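Side-chain contact in Asp/Glu-specific dipeptidyl-peptidase (Flavobacterium psychrophilum, PDB 5JXF), which removes dipeptides from the N-terminus of oligopeptides as a serine peptidase, with strict specificity for an acidic residue, Asp or Glu, at P1: residues T289-P294 with T654-G659. Numbering follows the deposited sequence.
Sequences TQEYLP and TNHTTG. With ASP (aspartic acid), chain F.
Glu291 and His656 approach from opposite directions in a buried contact between two loops, the carboxylate coming up to the edge of the imidazole. Glu291 OE2 lies in the ring plane, 3.4 Å from His656 CE1 and 3.6 Å from His656 NE2, while the carboxylate plane is turned 68° against the ring. No hydrogen bond joins the pair; both ring nitrogens are held elsewhere, ND1 by the backbone N of Gly39 and NE2 by the carbonyl oxygen of Ser687. These two bonds fix the rotation of the imidazole and present its CE1 corner to the acid, which, if ionised, would probably polarise the ring. With CG anti to the backbone N (chi1 -171°), the His656 ring is carried out to the acid, whereas the Glu291 chain bends at chi2 (-59°) to bring OE2 up to the ring.

Beside this polar encounter, the two threonines make a looser van der Waals contact, Thr289 OG1 standing 4.2 Å from the methyl CG2 of Thr658. The hydroxyl of Thr658 turns instead to Asp688 OD1, and Gln290 is tied to the same Asp688 through the backbone, so one residue links both loops.

On the ligand side, 654-659 lines the pocket of the bound aspartic acid. Gly659 CA approaches the O atom of this ligand to 3.1 Å, and Thr658 O lies 3.6 Å from CB of the bound aspartic acid; Thr657 OG1 is more distant, 4.0 Å from OD2 of the ligand. Arg680, which touches both Thr657 and Thr658, hydrogen-bonds the ligand through NH2 and is thought to set the acidic P1 preference. Loop 289-294, leading into helix 295-325, thus backs 654-659, which runs on to Ser662, the probable charge-relay serine, and lines what is probably the S1 pocket of this S46 peptidase.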
ATOM      1  N   THR A 289     -10.383  -0.629  27.376  1.00 54.58           N
ATOM      2  CA  THR A 289     -10.489   0.650  26.695  1.00 54.55           C
ATOM      3  C   THR A 289     -10.155   1.763  27.686  1.00 63.85           C
ATOM      4  O   THR A 289     -10.351   1.589  28.887  1.00 59.85           O
ATOM      5  CB  THR A 289     -11.893   0.787  26.058  1.00 59.15           C
ATOM      6  OG1 THR A 289     -11.799   0.552  24.636  1.00 62.07           O
ATOM      7  CG2 THR A 289     -12.533   2.105  26.334  1.00 59.33           C
ATOM      8  N   GLN A 290      -9.587   2.870  27.196  1.00 57.81           N
ATOM      9  CA  GLN A 290      -9.223   4.001  28.048  1.00 56.78           C
ATOM     10  C   GLN A 290      -9.558   5.321  27.369  1.00 54.74           C
ATOM     11  O   GLN A 290      -8.661   6.060  27.006  1.00 52.08           O
ATOM     12  CB  GLN A 290      -7.727   3.980  28.379  1.00 61.94           C
ATOM     13  CG  GLN A 290      -7.251   2.694  29.012  1.00 66.75           C
ATOM     14  CD  GLN A 290      -5.794   2.740  29.407  1.00 72.45           C
ATOM     15  OE1 GLN A 290      -5.464   2.865  30.590  1.00 77.75           O
ATOM     16  NE2 GLN A 290      -4.910   2.603  28.428  1.00 75.57           N
ATOM     17  N   GLU A 291     -10.841   5.614  27.185  1.00 57.16           N
ATOM     18  CA  GLU A 291     -11.228   6.783  26.400  1.00 58.51           C
ATOM     19  C   GLU A 291     -11.063   8.082  27.170  1.00 63.85           C
ATOM     20  O   GLU A 291     -11.130   9.169  26.589  1.00 64.45           O
ATOM     21  CB  GLU A 291     -12.681   6.672  25.928  1.00 61.09           C
ATOM     22  CG  GLU A 291     -13.009   5.443  25.077  1.00 64.61           C
ATOM     23  CD  GLU A 291     -12.185   5.347  23.806  1.00 64.91           C
ATOM     24  OE1 GLU A 291     -11.661   6.378  23.330  1.00 67.18           O
ATOM     25  OE2 GLU A 291     -12.058   4.222  23.290  1.00 62.58           O
ATOM     26  N   TYR A 292     -10.851   7.976  28.477  1.00 63.37           N
ATOM     27  CA  TYR A 292     -10.938   9.152  29.324  1.00 68.91           C
ATOM     28  C   TYR A 292      -9.618   9.533  29.989  1.00 71.58           C
ATOM     29  O   TYR A 292      -9.605  10.123  31.068  1.00 71.65           O
ATOM     30  CB  TYR A 292     -12.016   8.917  30.368  1.00 64.18           C
ATOM     31  CG  TYR A 292     -13.299   8.451  29.731  1.00 69.60           C
ATOM     32  CD1 TYR A 292     -14.087   9.331  29.005  1.00 70.27           C
ATOM     33  CD2 TYR A 292     -13.709   7.120  29.824  1.00 67.05           C
ATOM     34  CE1 TYR A 292     -15.257   8.912  28.411  1.00 69.90           C
ATOM     35  CE2 TYR A 292     -14.876   6.691  29.225  1.00 64.72           C
ATOM     36  CZ  TYR A 292     -15.644   7.593  28.518  1.00 66.78           C
ATOM     37  OH  TYR A 292     -16.808   7.184  27.918  1.00 60.01           O
ATOM     38  N   LEU A 293      -8.513   9.198  29.334  1.00 72.35           N
ATOM     39  CA  LEU A 293      -7.196   9.476  29.880  1.00 66.15           C
ATOM     40  C   LEU A 293      -6.882  10.963  29.823  1.00 71.68           C
ATOM     41  O   LEU A 293      -7.473  11.701  29.040  1.00 72.90           O
ATOM     42  CB  LEU A 293      -6.129   8.682  29.127  1.00 60.27           C
ATOM     43  CG  LEU A 293      -6.057   7.191  29.451  1.00 58.84           C
ATOM     44  CD1 LEU A 293      -4.990   6.507  28.616  1.00 60.71           C
ATOM     45  CD2 LEU A 293      -5.813   6.975  30.933  1.00 55.09           C
ATOM     46  N   PRO A 294      -5.963  11.412  30.684  1.00 74.86           N
ATOM     47  CA  PRO A 294      -5.392  12.757  30.628  1.00 75.52           C
ATOM     48  C   PRO A 294      -4.410  12.876  29.476  1.00 73.46           C
ATOM     49  O   PRO A 294      -3.988  11.847  28.956  1.00 74.09           O
ATOM     50  CB  PRO A 294      -4.656  12.859  31.950  1.00 75.82           C
ATOM     51  CG  PRO A 294      -4.188  11.445  32.154  1.00 75.46           C
ATOM     52  CD  PRO A 294      -5.388  10.639  31.797  1.00 71.13           C
ATOM     53  N   THR A 654     -19.318   1.007  11.310  1.00 44.29           N
ATOM     54  CA  THR A 654     -18.984   1.993  12.309  1.00 45.41           C
ATOM     55  C   THR A 654     -19.187   1.484  13.749  1.00 47.84           C
ATOM     56  O   THR A 654     -19.418   2.269  14.650  1.00 50.14           O
ATOM     57  CB  THR A 654     -19.821   3.260  12.110  1.00 45.23           C
ATOM     58  OG1 THR A 654     -21.213   2.930  12.185  1.00 48.21           O
ATOM     59  CG2 THR A 654     -19.529   3.864  10.733  1.00 46.90           C
ATOM     60  N   ASN A 655     -19.083   0.180  13.961  1.00 43.39           N
ATOM     61  CA  ASN A 655     -19.186  -0.355  15.317  1.00 45.97           C
ATOM     62  C   ASN A 655     -17.880  -0.169  16.081  1.00 48.59           C
ATOM     63  O   ASN A 655     -16.801  -0.348  15.540  1.00 53.85           O
ATOM     64  CB  ASN A 655     -19.555  -1.840  15.291  1.00 33.36           C
ATOM     65  CG  ASN A 655     -20.762  -2.130  14.441  1.00 52.60           C
ATOM     66  OD1 ASN A 655     -21.892  -1.882  14.849  1.00 59.83           O
ATOM     67  ND2 ASN A 655     -20.533  -2.694  13.259  1.00 49.83           N
ATOM     68  N   HIS A 656     -17.985   0.174  17.356  1.00 52.33           N
ATOM     69  CA  HIS A 656     -16.808   0.399  18.175  1.00 49.54           C
ATOM     70  C   HIS A 656     -16.426  -0.884  18.893  1.00 53.74           C
ATOM     71  O   HIS A 656     -17.150  -1.343  19.775  1.00 51.84           O
ATOM     72  CB  HIS A 656     -17.076   1.524  19.179  1.00 52.13           C
ATOM     73  CG  HIS A 656     -15.863   1.974  19.939  1.00 56.93           C
ATOM     74  ND1 HIS A 656     -15.933   2.860  20.996  1.00 61.99           N
ATOM     75  CD2 HIS A 656     -14.552   1.663  19.799  1.00 54.66           C
ATOM     76  CE1 HIS A 656     -14.722   3.070  21.474  1.00 55.09           C
ATOM     77  NE2 HIS A 656     -13.865   2.352  20.770  1.00 56.49           N
ATOM     78  N   THR A 657     -15.280  -1.446  18.522  1.00 48.68           N
ATOM     79  CA  THR A 657     -14.776  -2.693  19.094  1.00 45.96           C
ATOM     80  C   THR A 657     -13.353  -2.572  19.616  1.00 47.49           C
ATOM     81  O   THR A 657     -12.694  -1.557  19.403  1.00 49.66           O
ATOM     82  CB  THR A 657     -14.795  -3.834  18.053  1.00 46.32           C
ATOM     83  OG1 THR A 657     -14.086  -3.411  16.885  1.00 47.25           O
ATOM     84  CG2 THR A 657     -16.224  -4.200  17.665  1.00 38.50           C
ATOM     85  N   THR A 658     -12.873  -3.619  20.282  1.00 45.37           N
ATOM     86  CA  THR A 658     -11.472  -3.677  20.706  1.00 47.85           C
ATOM     87  C   THR A 658     -11.143  -5.163  20.901  1.00 44.05           C
ATOM     88  O   THR A 658     -12.001  -6.008  20.660  1.00 47.11           O
ATOM     89  CB  THR A 658     -11.222  -2.808  21.987  1.00 40.32           C
ATOM     90  OG1 THR A 658      -9.819  -2.725  22.290  1.00 43.50           O
ATOM     91  CG2 THR A 658     -11.968  -3.361  23.182  1.00 40.70           C
ATOM     92  N   GLY A 659      -9.919  -5.492  21.311  1.00 41.11           N
ATOM     93  CA  GLY A 659      -9.563  -6.881  21.557  1.00 35.15           C
ATOM     94  C   GLY A 659     -10.535  -7.488  22.599  1.00 34.91           C
ATOM     95  O   GLY A 659     -10.851  -6.841  23.598  1.00 34.98           O
TER
HETATM   96  N   ASP F 802      -8.434  -8.800  16.778  1.00 92.63           N
HETATM   97  CA  ASP F 802      -8.928  -8.287  18.061  1.00106.35           C
HETATM   98  C   ASP F 802      -9.311  -9.359  19.065  1.00100.90           C
HETATM   99  O   ASP F 802     -10.346  -9.260  19.731  1.00102.92           O
HETATM  100  CB  ASP F 802     -10.126  -7.348  17.832  1.00125.56           C
HETATM  101  CG  ASP F 802      -9.709  -5.914  17.531  1.00138.94           C
HETATM  102  OD1 ASP F 802      -8.582  -5.534  17.892  1.00134.15           O
HETATM  103  OD2 ASP F 802     -10.515  -5.155  16.947  1.00159.74           O